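Local coordinates for peroxisomal membrane protein LPX1 (Saccharomyces cerevisiae, PDB 2Y6U) that acts as a peroxisomal alpha/beta hydrolase with acyl esterase, lipase and phospholipase A activity, at residues Trp68-Pro73 with Leu332-Ile337; Leu167-Val172 with His323-Glu328; His289-Arg294 with Leu315-Gly320. All coordinates share one frame; numbering follows the deposited sequence.

Contact 1 of 3, residues Trp68-Pro73 with Leu332-Ile337; sequences WEYYLP and LVIERI
Tyr-71 and Ile-334 form the tight part of this contact. Ile-334 CG1 lies over one face of the tyrosine ring, 3.4 Å from Tyr-71 CD2. It sits toward the rim, with the line to the ring centroid 27° off the normal, and makes a CH-pi contact. What brings CG1 over this face is the first torsion of Ile-334, which sets it anti to the carbonyl carbon (chi1 -71°). Trp-68 CE3 covers the opposite face, over the ring centre, so the ring is clamped between its own segment and the helix. Its edge is packed as well. Ile-337 CD1 lies in the ring plane, 3.8 Å from Tyr-71 CE2. Val-333 CG1 comes 3.7 Å from Tyr-71 OH. That hydroxyl also has a polar partner, as it is hydrogen-bonded to Asn-326 O.

The contact belongs to the alpha/beta hydrolase fold. Segment 68-73 lies in the loop between strand 51-58 and strand 84-92. Segment 332-337 is part of helix 330-347. Trp-68 and Val-333 both touch Ile-168 of strand 164-168, so loop and helix pack on the same face of the central sheet.

The packing is looser at Tyr-70. From the helix, Ile-334 CD1 meets the edge of its ring, 3.9 Å from Tyr-70 CE1. Tyr-70 OH is hydrogen-bonded to Asp-331 OD1, and the ring makes a cation-pi contact with Arg-74. On the solvent side, Glu-335 is exposed. Arg-336, whose stem lies toward strands 286-292 and 313-318, grips it side-on in a salt bridge, with Arg-336 NE 2.8 Å from Glu-335 OE1 and Arg-336 NH2 2.9 Å from Glu-335 OE2. The NE bond is nearly straight (174°), and both carboxylate oxygens lie close to the guanidinium plane. The third nitrogen, NH1, reaches Asp-316.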
# COMPACT_ATOMS: atom_id res chain seq x y z
N TRP A 68 21.41 14.13 -3.54
CA TRP A 68 20.89 14.35 -4.87
C TRP A 68 20.87 15.80 -5.31
O TRP A 68 20.62 16.11 -6.50
CB TRP A 68 19.49 13.77 -4.98
CG TRP A 68 19.32 12.40 -4.50
CD1 TRP A 68 18.66 12.01 -3.38
CD2 TRP A 68 19.80 11.18 -5.12
NE1 TRP A 68 18.65 10.65 -3.28
CE2 TRP A 68 19.32 10.10 -4.33
CE3 TRP A 68 20.55 10.91 -6.24
CZ2 TRP A 68 19.61 8.82 -4.62
CZ3 TRP A 68 20.79 9.55 -6.56
CH2 TRP A 68 20.32 8.55 -5.75
N GLU A 69 21.21 16.74 -4.42
CA GLU A 69 21.20 18.12 -4.88
C GLU A 69 22.11 18.45 -6.04
O GLU A 69 21.72 19.21 -6.94
CB GLU A 69 21.38 19.13 -3.71
CG GLU A 69 20.24 18.97 -2.72
CD GLU A 69 20.39 19.98 -1.48
OE1 GLU A 69 21.36 20.74 -1.39
OE2 GLU A 69 19.57 19.88 -0.58
N TYR A 70 23.32 17.89 -6.06
CA TYR A 70 24.22 18.04 -7.15
C TYR A 70 23.56 17.63 -8.50
O TYR A 70 23.95 18.10 -9.55
CB TYR A 70 25.48 17.18 -6.84
CG TYR A 70 26.47 17.19 -7.93
CD1 TYR A 70 26.43 16.26 -8.96
CD2 TYR A 70 27.50 18.13 -7.93
CE1 TYR A 70 27.37 16.27 -9.97
CE2 TYR A 70 28.52 18.15 -8.94
CZ TYR A 70 28.45 17.21 -9.97
OH TYR A 70 29.37 17.31 -10.95
N TYR A 71 22.64 16.67 -8.45
CA TYR A 71 22.02 16.19 -9.67
C TYR A 71 21.05 17.18 -10.32
O TYR A 71 20.87 17.17 -11.57
CB TYR A 71 21.20 14.93 -9.37
CG TYR A 71 22.04 13.66 -9.12
CD1 TYR A 71 23.05 13.62 -8.14
CD2 TYR A 71 21.76 12.47 -9.82
CE1 TYR A 71 23.83 12.43 -7.90
CE2 TYR A 71 22.47 11.31 -9.55
CZ TYR A 71 23.51 11.29 -8.62
OH TYR A 71 24.23 10.11 -8.39
N LEU A 72 20.43 18.00 -9.48
CA LEU A 72 19.32 18.84 -9.99
C LEU A 72 19.61 19.69 -11.20
O LEU A 72 18.84 19.67 -12.11
CB LEU A 72 18.75 19.73 -8.85
CG LEU A 72 18.18 18.95 -7.70
CD1 LEU A 72 17.89 19.92 -6.47
CD2 LEU A 72 16.92 18.11 -8.15
N PRO A 73 20.72 20.45 -11.24
CA PRO A 73 20.91 21.23 -12.45
C PRO A 73 21.41 20.40 -13.64
O PRO A 73 21.45 20.91 -14.73
CB PRO A 73 21.93 22.31 -12.04
CG PRO A 73 22.43 21.88 -10.72
CD PRO A 73 21.73 20.74 -10.21
N LEU A 332 28.93 10.41 -14.16
CA LEU A 332 28.67 9.14 -14.89
C LEU A 332 27.28 8.60 -14.64
O LEU A 332 26.61 8.20 -15.57
CB LEU A 332 29.73 8.08 -14.59
CG LEU A 332 31.15 8.45 -15.08
CD1 LEU A 332 32.16 7.36 -14.69
CD2 LEU A 332 31.19 8.72 -16.59
N VAL A 333 26.83 8.66 -13.38
CA VAL A 333 25.51 8.21 -13.03
C VAL A 333 24.41 9.09 -13.68
O VAL A 333 23.44 8.61 -14.27
CB VAL A 333 25.33 8.14 -11.52
CG1 VAL A 333 23.88 7.70 -11.12
CG2 VAL A 333 26.33 7.11 -10.87
N ILE A 334 24.64 10.39 -13.67
CA ILE A 334 23.69 11.31 -14.26
C ILE A 334 23.55 11.09 -15.77
O ILE A 334 22.43 11.10 -16.34
CB ILE A 334 24.11 12.73 -13.93
CG1 ILE A 334 23.87 13.01 -12.46
CG2 ILE A 334 23.39 13.77 -14.83
CD1 ILE A 334 24.68 14.26 -11.93
N GLU A 335 24.69 10.82 -16.40
CA GLU A 335 24.66 10.59 -17.85
C GLU A 335 23.83 9.40 -18.16
O GLU A 335 23.05 9.46 -19.10
CB GLU A 335 26.04 10.47 -18.47
CG GLU A 335 25.97 10.19 -19.94
CD GLU A 335 25.76 8.67 -20.31
OE1 GLU A 335 26.05 7.75 -19.48
OE2 GLU A 335 25.33 8.39 -21.47
N ARG A 336 23.90 8.36 -17.32
CA ARG A 336 23.01 7.25 -17.49
C ARG A 336 21.54 7.52 -17.23
O ARG A 336 20.69 7.10 -17.99
CB ARG A 336 23.43 6.02 -16.66
CG ARG A 336 24.78 5.51 -16.97
CD ARG A 336 24.73 4.56 -18.18
NE ARG A 336 24.79 5.26 -19.43
CZ ARG A 336 24.36 4.79 -20.60
NH1 ARG A 336 23.83 3.52 -20.80
NH2 ARG A 336 24.51 5.60 -21.62
N ILE A 337 21.26 8.17 -16.14
CA ILE A 337 19.90 8.47 -15.80
C ILE A 337 19.27 9.31 -16.97
O ILE A 337 18.16 9.00 -17.48
CB ILE A 337 19.85 9.30 -14.52
CG1 ILE A 337 20.25 8.47 -13.28
CG2 ILE A 337 18.47 9.99 -14.40
CD1 ILE A 337 20.38 9.24 -11.94

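Contact 2 of 3, residues Leu167-Val172 with His323-Glu328; sequences LIEPVV and HLVNVE
His-323 and Glu-169 form a histidine-carboxylate hydrogen bond beyond the C-terminal ends of the strands of the alpha/beta hydrolase sheet. His-323 lies in the loop after strand 313-318, where this family carries its catalytic histidine. Glu-169 directly follows strand 164-168. The side chain of His-323 also touches the GxSxG pattern around Ser-145, which is consistent with a catalytic role for the histidine.

The polar contact is one bond. His-323 ND1 donates to Glu-169 OE1 over 2.9 Å at 165°. The oxygen lies at the ring edge, near the ring plane. The carboxylate is turned 84° against the ring, and OE1 is met on its anti side, somewhat out of the carboxylate plane. Other groups help to fix it: Ser-295 OG also bonds to OE1, and Gly-292 N bonds to OE2. The glutamate chain bends at chi2, and its methylene carbons run close to the histidine, with Glu-169 CG 3.5 Å from His-323 O.

Ring and apolar contacts flank this bond. Trp-297 stacks on the imidazole. Val-171 crosses the histidine at about a right angle, with Val-171 CG2 3.8 Å from His-323 CE1. Ile-168 meets the start of the short helix 325-328, packing against Val-325 and, at longer range, Asn-326 CB. Val-325 CG1 stands between the backbone N and the carbonyl carbon (chi1 66°). From there this one methyl meets two residues: it is 3.7 Å from Ile-168 CG2 and 4.2 Å from Glu-169 CG.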
# COMPACT_ATOMS: atom_id res chain seq x y z
N LEU A 167 17.59 1.88 -10.39
CA LEU A 167 18.13 1.38 -9.16
C LEU A 167 19.63 1.47 -9.20
O LEU A 167 20.28 0.85 -10.08
CB LEU A 167 17.69 -0.10 -9.01
CG LEU A 167 16.24 -0.46 -9.29
CD1 LEU A 167 16.03 -1.98 -9.13
CD2 LEU A 167 15.27 0.31 -8.39
N ILE A 168 20.23 2.21 -8.27
CA ILE A 168 21.67 2.38 -8.28
C ILE A 168 22.15 1.54 -7.10
O ILE A 168 21.87 1.85 -5.94
CB ILE A 168 22.08 3.82 -8.12
CG1 ILE A 168 21.44 4.74 -9.21
CG2 ILE A 168 23.67 3.92 -8.11
CD1 ILE A 168 21.41 6.25 -8.78
N GLU A 169 22.89 0.50 -7.35
CA GLU A 169 23.37 -0.37 -6.30
C GLU A 169 22.34 -0.77 -5.26
O GLU A 169 22.54 -0.59 -4.02
CB GLU A 169 24.54 0.32 -5.59
CG GLU A 169 25.80 0.36 -6.39
CD GLU A 169 26.57 -1.05 -6.36
OE1 GLU A 169 26.64 -1.64 -5.29
OE2 GLU A 169 27.13 -1.47 -7.38
N PRO A 170 21.17 -1.26 -5.72
CA PRO A 170 20.15 -1.64 -4.81
C PRO A 170 20.66 -2.76 -3.87
O PRO A 170 21.38 -3.66 -4.32
CB PRO A 170 19.02 -2.16 -5.70
CG PRO A 170 19.70 -2.62 -6.91
CD PRO A 170 20.88 -1.65 -7.09
N VAL A 171 20.14 -2.74 -2.62
CA VAL A 171 20.42 -3.78 -1.64
C VAL A 171 19.14 -4.60 -1.38
O VAL A 171 18.18 -4.05 -0.86
CB VAL A 171 20.87 -3.14 -0.29
CG1 VAL A 171 21.00 -4.27 0.83
CG2 VAL A 171 22.26 -2.44 -0.52
N VAL A 172 19.18 -5.85 -1.87
CA VAL A 172 18.02 -6.76 -1.83
C VAL A 172 18.36 -8.05 -1.15
O VAL A 172 17.76 -8.41 -0.12
CB VAL A 172 17.37 -6.94 -3.20
CG1 VAL A 172 16.19 -7.87 -3.06
CG2 VAL A 172 16.94 -5.58 -3.78
N HIS A 323 30.27 0.92 -4.36
CA HIS A 323 28.89 0.85 -3.87
C HIS A 323 28.32 2.26 -3.77
O HIS A 323 27.10 2.47 -3.95
CB HIS A 323 28.81 0.09 -2.56
CG HIS A 323 27.43 0.01 -1.98
ND1 HIS A 323 26.38 -0.65 -2.62
CD2 HIS A 323 26.90 0.55 -0.86
CE1 HIS A 323 25.27 -0.51 -1.91
NE2 HIS A 323 25.56 0.21 -0.84
N LEU A 324 29.19 3.24 -3.55
CA LEU A 324 28.72 4.65 -3.40
C LEU A 324 28.90 5.48 -4.65
O LEU A 324 29.13 6.71 -4.60
CB LEU A 324 29.42 5.32 -2.22
CG LEU A 324 29.27 4.60 -0.88
CD1 LEU A 324 29.99 5.33 0.30
CD2 LEU A 324 27.78 4.39 -0.59
N VAL A 325 28.79 4.80 -5.79
CA VAL A 325 28.99 5.41 -7.09
C VAL A 325 28.09 6.64 -7.29
O VAL A 325 28.50 7.58 -7.96
CB VAL A 325 28.82 4.36 -8.19
CG1 VAL A 325 27.36 3.80 -8.32
CG2 VAL A 325 29.45 4.91 -9.53
N ASN A 326 26.89 6.66 -6.67
CA ASN A 326 25.98 7.82 -6.80
C ASN A 326 26.61 9.08 -6.25
O ASN A 326 26.31 10.15 -6.81
CB ASN A 326 24.61 7.64 -6.14
CG ASN A 326 24.69 7.39 -4.66
OD1 ASN A 326 25.59 6.68 -4.22
ND2 ASN A 326 23.78 8.01 -3.90
N VAL A 327 27.40 8.99 -5.19
CA VAL A 327 28.06 10.19 -4.64
C VAL A 327 29.51 10.36 -5.11
O VAL A 327 30.01 11.45 -5.07
CB VAL A 327 27.95 10.30 -3.12
CG1 VAL A 327 26.41 10.28 -2.72
CG2 VAL A 327 28.68 9.18 -2.37
N GLU A 328 30.16 9.28 -5.52
CA GLU A 328 31.57 9.36 -5.92
C GLU A 328 31.80 9.61 -7.38
O GLU A 328 32.81 10.20 -7.74
CB GLU A 328 32.31 8.09 -5.52
CG GLU A 328 32.20 7.84 -4.04
CD GLU A 328 32.90 6.55 -3.56
OE1 GLU A 328 33.22 5.68 -4.41
OE2 GLU A 328 33.11 6.41 -2.34

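Contact 3 of 3, residues His289-Arg294 with Leu315-Gly320; sequences HIVGAR and LDVIPG
His-289 O is met by two groups of the neighbouring strand. Asp-316 N donates a hydrogen bond to it over 2.8 Å, and Leu-315 CA makes a CA-H...O contact at 3.3 Å. Three more backbone bonds follow: Val-291 N to Asp-316 O, Ile-318 N to Val-291 O, and Ala-293 N to Ile-318 O. The donor of the last lies just past strand 286-292. The pairing is parallel, and the strand axes cross at -24°.

On one face Leu-315 lies beside His-289 and points the same way. Its CD1 sits over the imidazole face in a CH-pi contact, 3.7 Å from His-289 ND1. His-289 ND1 is hydrogen-bonded to Tyr-313 OH. The same leucine methyl touches Val-291 CG1 at 3.7 Å. Next along this face, Val-317 CG1 reaches Ala-293 CB, also at 3.7 Å.

On the other face Ile-290 and Ile-318 pack tightly, with Ile-290 CG2 only 3.5 Å from Ile-318 CG1. Asp-316 is on this face too. Its OD1 is hydrogen-bonded to His-314 NE2, and its OD2 to His-340 NE2.

Strand 286-292, helix 300-309 and strand 313-318 make a beta-alpha-beta crossover at one margin of the sheet. Helix 300-309 packs on His-289 and Leu-315, while Val-317 and Ala-293 beyond are exposed. Helix 330-347 covers the face with Ile-290 and Ile-318, and strand 164-168 flanks strand 286-292 on the inner side.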
# COMPACT_ATOMS: atom_id res chain seq x y z
N HIS A 289 19.35 -0.95 -13.82
CA HIS A 289 20.11 -1.34 -12.67
C HIS A 289 21.50 -0.83 -12.94
O HIS A 289 22.13 -1.21 -13.91
CB HIS A 289 20.06 -2.84 -12.59
CG HIS A 289 20.72 -3.44 -11.40
ND1 HIS A 289 20.87 -4.80 -11.27
CD2 HIS A 289 21.27 -2.87 -10.29
CE1 HIS A 289 21.47 -5.05 -10.13
NE2 HIS A 289 21.70 -3.91 -9.50
N ILE A 290 21.94 0.14 -12.15
CA ILE A 290 23.22 0.77 -12.32
C ILE A 290 24.09 0.24 -11.19
O ILE A 290 23.74 0.33 -10.00
CB ILE A 290 23.14 2.28 -12.26
CG1 ILE A 290 22.21 2.81 -13.36
CG2 ILE A 290 24.61 2.94 -12.37
CD1 ILE A 290 21.96 4.32 -13.41
N VAL A 291 25.21 -0.35 -11.56
CA VAL A 291 26.13 -0.90 -10.57
C VAL A 291 27.50 -0.31 -10.78
O VAL A 291 27.88 0.07 -11.88
CB VAL A 291 26.19 -2.42 -10.53
CG1 VAL A 291 24.77 -3.10 -10.39
CG2 VAL A 291 26.93 -2.97 -11.76
N GLY A 292 28.26 -0.22 -9.70
CA GLY A 292 29.67 0.11 -9.74
C GLY A 292 30.51 -1.15 -10.07
O GLY A 292 30.35 -2.17 -9.44
N ALA A 293 31.44 -1.07 -11.05
CA ALA A 293 32.23 -2.24 -11.42
C ALA A 293 33.08 -2.71 -10.26
O ALA A 293 33.36 -3.86 -10.17
CB ALA A 293 33.25 -1.91 -12.65
N ARG A 294 33.57 -1.83 -9.41
CA ARG A 294 34.41 -2.29 -8.34
C ARG A 294 33.60 -2.63 -7.09
O ARG A 294 34.19 -2.87 -6.03
CB ARG A 294 35.49 -1.27 -8.04
CG ARG A 294 36.64 -1.35 -9.00
CD ARG A 294 37.65 -0.23 -8.80
NE ARG A 294 38.88 -0.53 -8.03
CZ ARG A 294 39.71 -1.59 -8.14
NH1 ARG A 294 39.45 -2.63 -8.94
NH2 ARG A 294 40.80 -1.65 -7.38
N LEU A 315 21.07 -3.54 -17.39
CA LEU A 315 22.18 -3.29 -16.49
C LEU A 315 23.12 -2.24 -17.13
O LEU A 315 23.47 -2.33 -18.34
CB LEU A 315 23.02 -4.59 -16.22
CG LEU A 315 24.19 -4.40 -15.21
CD1 LEU A 315 23.66 -4.30 -13.72
CD2 LEU A 315 25.25 -5.48 -15.49
N ASP A 316 23.58 -1.25 -16.32
CA ASP A 316 24.69 -0.39 -16.70
C ASP A 316 25.77 -0.50 -15.66
O ASP A 316 25.49 -0.44 -14.48
CB ASP A 316 24.37 1.09 -16.65
CG ASP A 316 23.66 1.55 -17.79
OD1 ASP A 316 24.13 1.31 -18.95
OD2 ASP A 316 22.55 2.04 -17.52
N VAL A 317 26.98 -0.70 -16.09
CA VAL A 317 28.11 -0.90 -15.16
C VAL A 317 28.95 0.39 -15.26
O VAL A 317 29.35 0.78 -16.36
CB VAL A 317 28.91 -2.14 -15.53
CG1 VAL A 317 30.19 -2.31 -14.72
CG2 VAL A 317 28.06 -3.46 -15.36
N ILE A 318 29.20 1.02 -14.14
CA ILE A 318 29.97 2.22 -14.10
C ILE A 318 31.38 1.84 -13.89
O ILE A 318 31.73 1.32 -12.83
CB ILE A 318 29.48 3.22 -12.96
CG1 ILE A 318 27.98 3.55 -13.02
CG2 ILE A 318 30.33 4.53 -13.00
CD1 ILE A 318 27.53 4.16 -14.35
N PRO A 319 32.27 2.12 -14.90
CA PRO A 319 33.62 1.67 -14.74
C PRO A 319 34.24 2.39 -13.56
O PRO A 319 33.98 3.53 -13.37
CB PRO A 319 34.33 2.07 -16.09
CG PRO A 319 33.46 3.06 -16.69
CD PRO A 319 32.09 2.95 -16.10
N GLY A 320 34.99 1.65 -12.74
CA GLY A 320 35.63 2.15 -11.50
C GLY A 320 34.76 2.38 -10.28
O GLY A 320 35.27 2.83 -9.20

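In the fold
The three contacts gather around one alpha/beta hydrolase sheet and helix 330-347, with contact 1 bringing in the 68-73 loop. Contacts 2 and 3 lie closest, with centres about 9 Å apart. Strand pairing joins them: Leu-167 O is 2.8 Å from Ile-290 N, and Glu-169 N is 2.8 Å from Ile-290 O. Contact 1 meets contact 2 where Tyr-71 OH lies 2.6 Å from Asn-326 O. It meets contact 3 through the salt bridge of Arg-336 NH1 with Asp-316 OD1, 2.9 Å long. The probable active site is at contact 2, beside the presumed nucleophile elbow. Contact 3 borders it through Gly-292.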